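Local structure of Avidin/streptavidin (Shewanella denitrificans, 3SZH) at residues Val14-Ser19 with Gly113-Ser118; Thr78-Phe83 with Ile93-Gln98. The protein binds biotin with an eight-stranded antiparallel beta-barrel that assembles with a second copy of itself. One frame throughout, in Å; residues are numbered along the deposited sequence. Where two conformers were deposited one is given.

Interaction 1 of 2, residues Val14-Ser19 with Gly113-Ser118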
ATOM      1  N   VAL B  14     -12.350  12.588  -3.143  1.00 11.03           N
ATOM      2  CA  VAL B  14     -12.647  12.349  -4.564  0.50 11.33           C
ATOM      3  C   VAL B  14     -11.509  12.876  -5.425  1.00 11.28           C
ATOM      4  O   VAL B  14     -11.115  14.035  -5.309  1.00 12.23           O
ATOM      5  CB  VAL B  14     -13.988  13.012  -5.024  0.50 10.95           C
ATOM      6  CG1 VAL B  14     -14.399  12.494  -6.371  0.50 11.92           C
ATOM      7  CG2 VAL B  14     -15.096  12.748  -4.037  0.50  9.65           C
ATOM      8  N   ASN B  15     -10.981  12.053  -6.311  1.00 11.15           N
ATOM      9  CA  ASN B  15      -9.864  12.473  -7.157  1.00 11.64           C
ATOM     10  C   ASN B  15     -10.301  13.119  -8.467  1.00 12.04           C
ATOM     11  O   ASN B  15     -11.478  13.341  -8.741  1.00 12.32           O
ATOM     12  CB  ASN B  15      -8.845  11.322  -7.376  1.00 11.78           C
ATOM     13  CG  ASN B  15      -9.332  10.258  -8.349  1.00 11.26           C
ATOM     14  OD1 ASN B  15     -10.329  10.440  -9.057  1.00 11.39           O
ATOM     15  ND2 ASN B  15      -8.615   9.138  -8.404  1.00 12.72           N
ATOM     16  N   GLN B  16      -9.306  13.479  -9.267  1.00 12.73           N
ATOM     17  CA  GLN B  16      -9.520  14.190 -10.544  1.00 13.40           C
ATOM     18  C   GLN B  16     -10.258  13.377 -11.630  1.00 13.23           C
ATOM     19  O   GLN B  16     -10.658  13.933 -12.671  1.00 14.51           O
ATOM     20  CB  GLN B  16      -8.181  14.741 -11.080  1.00 13.99           C
ATOM     21  CG  GLN B  16      -7.239  13.687 -11.670  1.00 15.09           C
ATOM     22  CD  GLN B  16      -6.554  12.769 -10.643  1.00 14.49           C
ATOM     23  OE1 GLN B  16      -6.503  13.061  -9.435  1.00 14.24           O
ATOM     24  NE2 GLN B  16      -5.982  11.683 -11.144  1.00 17.08           N
ATOM     25  N   ASP B  17     -10.398  12.074 -11.430  1.00 12.76           N
ATOM     26  CA  ASP B  17     -11.189  11.222 -12.305  1.00 13.51           C
ATOM     27  C   ASP B  17     -12.631  11.083 -11.844  1.00 13.40           C
ATOM     28  O   ASP B  17     -13.442  10.479 -12.556  1.00 14.47           O
ATOM     29  CB  ASP B  17     -10.590   9.825 -12.366  1.00 13.37           C
ATOM     30  CG  ASP B  17      -9.202   9.803 -12.942  1.00 15.35           C
ATOM     31  OD1 ASP B  17      -8.887  10.624 -13.835  0.50 13.79           O
ATOM     32  OD2 ASP B  17      -8.418   8.926 -12.514  0.50 13.39           O
ATOM     33  N   GLY B  18     -12.937  11.589 -10.643  1.00 12.00           N
ATOM     34  CA  GLY B  18     -14.252  11.374 -10.030  1.00 11.89           C
ATOM     35  C   GLY B  18     -14.344  10.151  -9.129  1.00 11.00           C
ATOM     36  O   GLY B  18     -15.430   9.832  -8.646  1.00 11.41           O
ATOM     37  N   SER B  19     -13.215   9.479  -8.880  1.00 10.91           N
ATOM     38  CA  SER B  19     -13.196   8.267  -8.036  1.00 10.52           C
ATOM     39  C   SER B  19     -13.145   8.639  -6.579  1.00 10.29           C
ATOM     40  O   SER B  19     -12.481   9.607  -6.216  1.00 10.72           O
ATOM     41  CB  SER B  19     -11.976   7.437  -8.392  1.00 10.42           C
ATOM     42  OG  SER B  19     -12.002   7.090  -9.760  1.00 11.10           O
ATOM     43  N   GLY B 113       1.366   6.913 -11.299  1.00 13.95           N
ATOM     44  CA  GLY B 113       0.783   8.214 -11.557  1.00 14.11           C
ATOM     45  C   GLY B 113       0.518   8.995 -10.297  1.00 13.40           C
ATOM     46  O   GLY B 113       0.916   8.588  -9.197  1.00 13.09           O
ATOM     47  N   GLN B 114      -0.132  10.140 -10.477  1.00 14.37           N
ATOM     48  CA  GLN B 114      -0.448  11.043  -9.366  1.00 13.85           C
ATOM     49  C   GLN B 114      -1.939  11.251  -9.297  1.00 13.33           C
ATOM     50  O   GLN B 114      -2.571  11.525 -10.303  1.00 15.27           O
ATOM     51  CB  GLN B 114       0.244  12.434  -9.456  1.00 15.37           C
ATOM     52  CG  GLN B 114      -0.451  13.500  -8.522  1.00 19.05           C
ATOM     53  CD  GLN B 114       0.445  14.278  -7.503  1.00 24.06           C
ATOM     54  OE1 GLN B 114       1.263  15.132  -7.906  1.00 26.18           O
ATOM     55  NE2 GLN B 114       0.206  14.057  -6.172  1.00 21.06           N
ATOM     56  N   ASP B 115      -2.503  11.120  -8.096  1.00 12.55           N
ATOM     57  CA  ASP B 115      -3.917  11.473  -7.846  1.00 12.38           C
ATOM     58  C   ASP B 115      -3.973  12.497  -6.738  1.00 12.01           C
ATOM     59  O   ASP B 115      -3.265  12.366  -5.725  1.00 12.76           O
ATOM     60  CB  ASP B 115      -4.724  10.262  -7.352  1.00 11.88           C
ATOM     61  CG  ASP B 115      -5.120   9.283  -8.433  1.00 12.34           C
ATOM     62  OD1 ASP B 115      -4.896   9.522  -9.640  1.00 13.54           O
ATOM     63  OD2 ASP B 115      -5.662   8.236  -8.033  1.00 12.88           O
ATOM     64  N   VAL B 116      -4.818  13.518  -6.906  1.00 12.22           N
ATOM     65  CA  VAL B 116      -5.110  14.441  -5.814  1.00 12.56           C
ATOM     66  C   VAL B 116      -6.571  14.271  -5.471  1.00 12.13           C
ATOM     67  O   VAL B 116      -7.436  14.398  -6.331  1.00 12.46           O
ATOM     68  CB  VAL B 116      -4.783  15.903  -6.169  1.00 13.16           C
ATOM     69  CG1 VAL B 116      -5.210  16.792  -5.026  1.00 14.73           C
ATOM     70  CG2 VAL B 116      -3.270  16.047  -6.447  1.00 14.51           C
ATOM     71  N   PHE B 117      -6.826  13.885  -4.221  1.00 12.86           N
ATOM     72  CA  PHE B 117      -8.179  13.658  -3.729  1.00 13.46           C
ATOM     73  C   PHE B 117      -8.591  14.900  -2.948  1.00 14.72           C
ATOM     74  O   PHE B 117      -7.798  15.472  -2.190  1.00 17.28           O
ATOM     75  CB  PHE B 117      -8.223  12.417  -2.818  1.00 13.34           C
ATOM     76  CG  PHE B 117      -7.981  11.119  -3.510  1.00 12.29           C
ATOM     77  CD1 PHE B 117      -6.682  10.689  -3.782  1.00 11.69           C
ATOM     78  CD2 PHE B 117      -9.052  10.314  -3.868  1.00 12.67           C
ATOM     79  CE1 PHE B 117      -6.467   9.469  -4.411  1.00 12.35           C
ATOM     80  CE2 PHE B 117      -8.844   9.080  -4.493  1.00 12.69           C
ATOM     81  CZ  PHE B 117      -7.554   8.657  -4.764  1.00 12.23           C
ATOM     82  N   SER B 118      -9.807  15.352  -3.187  1.00 13.69           N
ATOM     83  CA  SER B 118     -10.380  16.511  -2.516  0.50 13.81           C
ATOM     84  C   SER B 118     -11.539  16.053  -1.648  1.00 14.24           C
ATOM     85  O   SER B 118     -12.214  15.083  -1.984  1.00 14.33           O
ATOM     86  CB  SER B 118     -10.888  17.511  -3.561  0.50 13.87           C
ATOM     87  OG  SER B 118      -9.827  18.005  -4.366  0.50 15.45           O
TER
HETATM   88  O   HOH W   1     -10.794  16.479  -6.741  1.00 35.40           O
HETATM   89  O   HOH W   2      -5.822   8.342 -11.986  1.00 21.71           O
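Gln-16 lays its amide against the strand 113-118 and uses both ends of it. Gln-16 OE1 accepts from the backbone N of Val-116 at 3.1 Å, while Gln-16 NE2 donates to Asp-115 OD1 at 2.8 Å, a fairly straight bond (163°) that lies in the amide plane of Gln-16 but meets the carboxylate from above its plane. The other carboxylate oxygen, Asp-115 OD2, takes a weak bond from Asn-15 ND2. Asn-15 also covers Phe-117: its CB stands over one ring face, 3.7 Å from the ring centroid and 15° off the normal. Beside them the eight-stranded antiparallel barrel closes, where Val-14, at the end of the first strand, pairs with Ser-118 of the last through two backbone bonds, Val-14 N to Ser-118 O and Ser-118 N to Val-14 O, both 2.8 Å. A water adds a bridge from Val-14 O to Ser-118 OG, a hydroxyl that Lys-92 also holds. The Asn-15 amide is held in turn by the loop that follows, a type I turn from Asn-15 to Gly-18. Asn-15 OD1 accepts from Asp-17 N at 2.9 Å, an Asx turn, and from Ser-19 N at 3.0 Å, the two donors arriving from opposite faces of the amide plane. Farther out, Tyr-36 packs against Asn-15 and Phe-117, and the Phe-117 ring meets Trp-80 edge-to-face.

Interaction 2 of 2, residues Thr78-Phe83 with Ile93-Gln98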
ATOM      1  N   THR B  78      -3.805  -1.597  -6.885  1.00  9.11           N
ATOM      2  CA  THR B  78      -3.274  -0.238  -6.832  1.00  9.12           C
ATOM      3  C   THR B  78      -2.955   0.142  -5.404  1.00  8.70           C
ATOM      4  O   THR B  78      -3.705  -0.189  -4.483  1.00 10.20           O
ATOM      5  CB  THR B  78      -4.270   0.773  -7.422  1.00  9.67           C
ATOM      6  OG1 THR B  78      -4.524   0.400  -8.773  1.00 10.79           O
ATOM      7  CG2 THR B  78      -3.711   2.221  -7.395  1.00 10.79           C
ATOM      8  N   SER B  79      -1.814   0.792  -5.213  1.00  9.35           N
ATOM      9  CA  SER B  79      -1.393   1.294  -3.917  1.00  9.49           C
ATOM     10  C   SER B  79      -1.069   2.773  -4.038  1.00  9.22           C
ATOM     11  O   SER B  79      -0.345   3.184  -4.939  1.00 10.63           O
ATOM     12  CB  SER B  79      -0.137   0.601  -3.433  1.00 10.87           C
ATOM     13  OG  SER B  79      -0.380  -0.773  -3.290  1.00 13.09           O
ATOM     14  N   TRP B  80      -1.590   3.571  -3.130  1.00  9.02           N
ATOM     15  CA  TRP B  80      -1.358   5.016  -3.038  1.00  9.14           C
ATOM     16  C   TRP B  80      -0.543   5.304  -1.788  1.00  9.37           C
ATOM     17  O   TRP B  80      -0.779   4.745  -0.712  1.00  9.56           O
ATOM     18  CB  TRP B  80      -2.699   5.720  -2.908  1.00  9.86           C
ATOM     19  CG  TRP B  80      -3.618   5.727  -4.085  1.00  9.20           C
ATOM     20  CD1 TRP B  80      -3.790   6.740  -4.972  1.00  9.99           C
ATOM     21  CD2 TRP B  80      -4.552   4.704  -4.469  1.00  9.81           C
ATOM     22  NE1 TRP B  80      -4.781   6.453  -5.867  1.00 10.59           N
ATOM     23  CE2 TRP B  80      -5.257   5.190  -5.597  1.00 10.10           C
ATOM     24  CE3 TRP B  80      -4.901   3.444  -3.942  1.00  9.37           C
ATOM     25  CZ2 TRP B  80      -6.308   4.478  -6.188  1.00 11.17           C
ATOM     26  CZ3 TRP B  80      -5.926   2.724  -4.554  1.00 10.56           C
ATOM     27  CH2 TRP B  80      -6.620   3.248  -5.654  1.00 10.85           C
ATOM     28  N   SER B  81       0.384   6.251  -1.929  1.00  9.64           N
ATOM     29  CA  SER B  81       1.122   6.828  -0.811  1.00  9.76           C
ATOM     30  C   SER B  81       0.936   8.327  -0.886  1.00 10.19           C
ATOM     31  O   SER B  81       1.103   8.913  -1.957  1.00 10.68           O
ATOM     32  CB  SER B  81       2.619   6.549  -0.925  1.00 10.87           C
ATOM     33  OG  SER B  81       2.890   5.158  -0.882  1.00 12.70           O
ATOM     34  N   GLY B  82       0.588   8.969   0.214  1.00 10.11           N
ATOM     35  CA  GLY B  82       0.361  10.395   0.136  1.00 11.59           C
ATOM     36  C   GLY B  82       0.222  11.054   1.476  1.00 11.30           C
ATOM     37  O   GLY B  82       0.550  10.509   2.527  1.00 10.90           O
ATOM     38  N   PHE B  83      -0.209  12.304   1.422  1.00 11.62           N
ATOM     39  CA  PHE B  83      -0.258  13.135   2.617  1.00 11.99           C
ATOM     40  C   PHE B  83      -1.406  14.123   2.539  1.00 12.36           C
ATOM     41  O   PHE B  83      -1.818  14.568   1.464  1.00 12.69           O
ATOM     42  CB  PHE B  83       1.076  13.863   2.829  1.00 13.17           C
ATOM     43  CG  PHE B  83       1.501  14.685   1.652  1.00 13.46           C
ATOM     44  CD1 PHE B  83       2.300  14.127   0.662  1.00 14.59           C
ATOM     45  CD2 PHE B  83       1.076  16.013   1.518  1.00 14.76           C
ATOM     46  CE1 PHE B  83       2.674  14.873  -0.450  1.00 16.26           C
ATOM     47  CE2 PHE B  83       1.446  16.750   0.423  1.00 16.93           C
ATOM     48  CZ  PHE B  83       2.239  16.190  -0.558  1.00 16.82           C
ATOM     49  N   ILE B  93      -5.895  15.103  -0.163  1.00 13.04           N
ATOM     50  CA  ILE B  93      -4.838  14.113  -0.004  1.00 12.87           C
ATOM     51  C   ILE B  93      -4.096  14.034  -1.332  1.00 12.76           C
ATOM     52  O   ILE B  93      -4.680  13.696  -2.359  1.00 13.34           O
ATOM     53  CB  ILE B  93      -5.386  12.707   0.368  1.00 12.38           C
ATOM     54  CG1 ILE B  93      -6.286  12.759   1.615  1.00 14.01           C
ATOM     55  CG2 ILE B  93      -4.227  11.736   0.611  1.00 13.48           C
ATOM     56  CD1 ILE B  93      -6.999  11.430   1.923  1.00 14.72           C
ATOM     57  N   SER B  94      -2.821  14.404  -1.302  1.00 12.58           N
ATOM     58  CA  SER B  94      -1.995  14.367  -2.490  1.00 12.51           C
ATOM     59  C   SER B  94      -1.231  13.054  -2.475  1.00 11.58           C
ATOM     60  O   SER B  94      -0.552  12.752  -1.490  1.00 11.98           O
ATOM     61  CB  SER B  94      -1.049  15.558  -2.476  1.00 13.80           C
ATOM     62  OG  SER B  94      -0.240  15.526  -3.615  1.00 14.21           O
ATOM     63  N   THR B  95      -1.317  12.305  -3.577  1.00 11.06           N
ATOM     64  CA  THR B  95      -0.796  10.941  -3.624  1.00 11.03           C
ATOM     65  C   THR B  95       0.014  10.656  -4.874  1.00 11.46           C
ATOM     66  O   THR B  95      -0.175  11.266  -5.929  1.00 12.01           O
ATOM     67  CB  THR B  95      -1.918   9.861  -3.558  1.00 11.06           C
ATOM     68  OG1 THR B  95      -2.635   9.836  -4.790  1.00 12.10           O
ATOM     69  CG2 THR B  95      -2.875  10.086  -2.404  1.00 11.51           C
ATOM     70  N   LEU B  96       0.860   9.635  -4.757  1.00 10.57           N
ATOM     71  CA  LEU B  96       1.478   8.960  -5.879  1.00 10.51           C
ATOM     72  C   LEU B  96       1.055   7.500  -5.781  1.00 10.80           C
ATOM     73  O   LEU B  96       1.139   6.907  -4.699  1.00 11.05           O
ATOM     74  CB  LEU B  96       2.996   9.051  -5.794  1.00 11.61           C
ATOM     75  CG  LEU B  96       3.573  10.461  -5.826  1.00 13.56           C
ATOM     76  CD1 LEU B  96       5.095  10.403  -5.706  1.00 15.92           C
ATOM     77  CD2 LEU B  96       3.145  11.218  -7.086  1.00 15.00           C
ATOM     78  N   TRP B  97       0.615   6.922  -6.894  1.00 10.36           N
ATOM     79  CA  TRP B  97       0.164   5.535  -6.892  1.00 10.37           C
ATOM     80  C   TRP B  97       1.006   4.671  -7.808  1.00  9.75           C
ATOM     81  O   TRP B  97       1.679   5.147  -8.734  1.00 11.18           O
ATOM     82  CB  TRP B  97      -1.320   5.433  -7.266  1.00 11.07           C
ATOM     83  CG  TRP B  97      -1.720   6.077  -8.564  1.00 11.61           C
ATOM     84  CD1 TRP B  97      -2.285   7.308  -8.724  1.00 13.00           C
ATOM     85  CD2 TRP B  97      -1.604   5.517  -9.891  1.00 12.37           C
ATOM     86  NE1 TRP B  97      -2.543   7.552 -10.055  1.00 14.22           N
ATOM     87  CE2 TRP B  97      -2.142   6.470 -10.792  1.00 14.05           C
ATOM     88  CE3 TRP B  97      -1.138   4.293 -10.399  1.00 12.75           C
ATOM     89  CZ2 TRP B  97      -2.194   6.255 -12.172  1.00 15.10           C
ATOM     90  CZ3 TRP B  97      -1.194   4.083 -11.766  1.00 14.15           C
ATOM     91  CH2 TRP B  97      -1.705   5.071 -12.641  1.00 15.01           C
ATOM     92  N   GLN B  98       0.934   3.383  -7.514  1.00 10.18           N
ATOM     93  CA  GLN B  98       1.547   2.324  -8.315  1.00 10.63           C
ATOM     94  C   GLN B  98       0.496   1.254  -8.531  1.00  9.94           C
ATOM     95  O   GLN B  98      -0.213   0.855  -7.589  1.00 10.70           O
ATOM     96  CB  GLN B  98       2.758   1.739  -7.594  1.00 11.55           C
ATOM     97  CG  GLN B  98       3.848   2.776  -7.251  1.00 13.66           C
ATOM     98  CD  GLN B  98       5.082   2.134  -6.658  1.00 14.40           C
ATOM     99  OE1 GLN B  98       5.014   1.297  -5.748  1.00 18.17           O
ATOM    100  NE2 GLN B  98       6.219   2.508  -7.178  1.00 19.33           N
TER
HETATM  101  O   HOH W   3       0.142  -1.925  -5.755  1.00 14.52           O
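The beta hairpin of strands 73-85 and 92-101 forms part of the avidin-family barrel wall; the axes of 78-83 and 93-98 approach to 4.5 Å, with their N-to-C directions 149° apart. Six backbone hydrogen bonds join them in the pairs Ser-79 with Gln-98, Ser-81 with Leu-96 and Phe-83 with Ser-94; Ser-79 N to Gln-98 O is 2.9 Å. Between these lie two non-hydrogen-bonded pairs, Trp-80 with Trp-97 and Gly-82 with Thr-95, on the sheet face that carries the indoles. CB of Trp-97 sits over the five-membered ring of Trp-80, 3.8 Å from its centroid and 19° off the normal, and CG2 of Thr-78 lies on that same indole face. The two five-membered rings meet obliquely, with planes 59° apart. In the plane of the Trp-80 indole, at its edge, Thr-95 OG1 comes 3.3 Å from Trp-80 CD1; this hydroxyl is hydrogen-bonded to Asp-115 O, and Trp-80 NE1 donates to Asp-115 OD2. Replacing Trp-80 with an alanine would probably leave Trp-97 CB without its aromatic support and Asp-115 OD2 without its indole donor. At Gly-82 the backbone closes to 4.0 Å between its CA and that of Thr-95, and a CB there would clash with Ser-94 O and Thr-95 CG2. On the other face Ser-94 CB lies over the Phe-83 ring, 4.2 Å from its centroid. The chemistry is thus divided: the tryptophan face, consistent with the biotin pocket that inward-facing tryptophans line in avidin-family barrels, joins aromatic packing to an indole N-H bound to a carboxylate, whereas Leu-96 on the other face packs against Gln-98 of the second subunit.

Overall arrangement
From the N terminus, strand 11-14 leads into the loop before strand 20-26, and residues 14-19 are met by strand 111-119 near the other end of the chain; interaction 1 therefore closes a loop with 93 residues between its segments. Interaction 2 forms wholly within that span, closing a short hairpin loop with nine residues between segments, so the two are nested and do not cross. The centres of interactions 1 and 2 lie about 10 Å apart. Strands 92-101 and 111-119 are neighbours in sequence and in the sheet, and the probable hydrogen bond from Ile-93 N to Phe-117 O (2.8 Å) ties them directly. One contact thus seals the first strand to the last, while the other joins the sixth to the seventh.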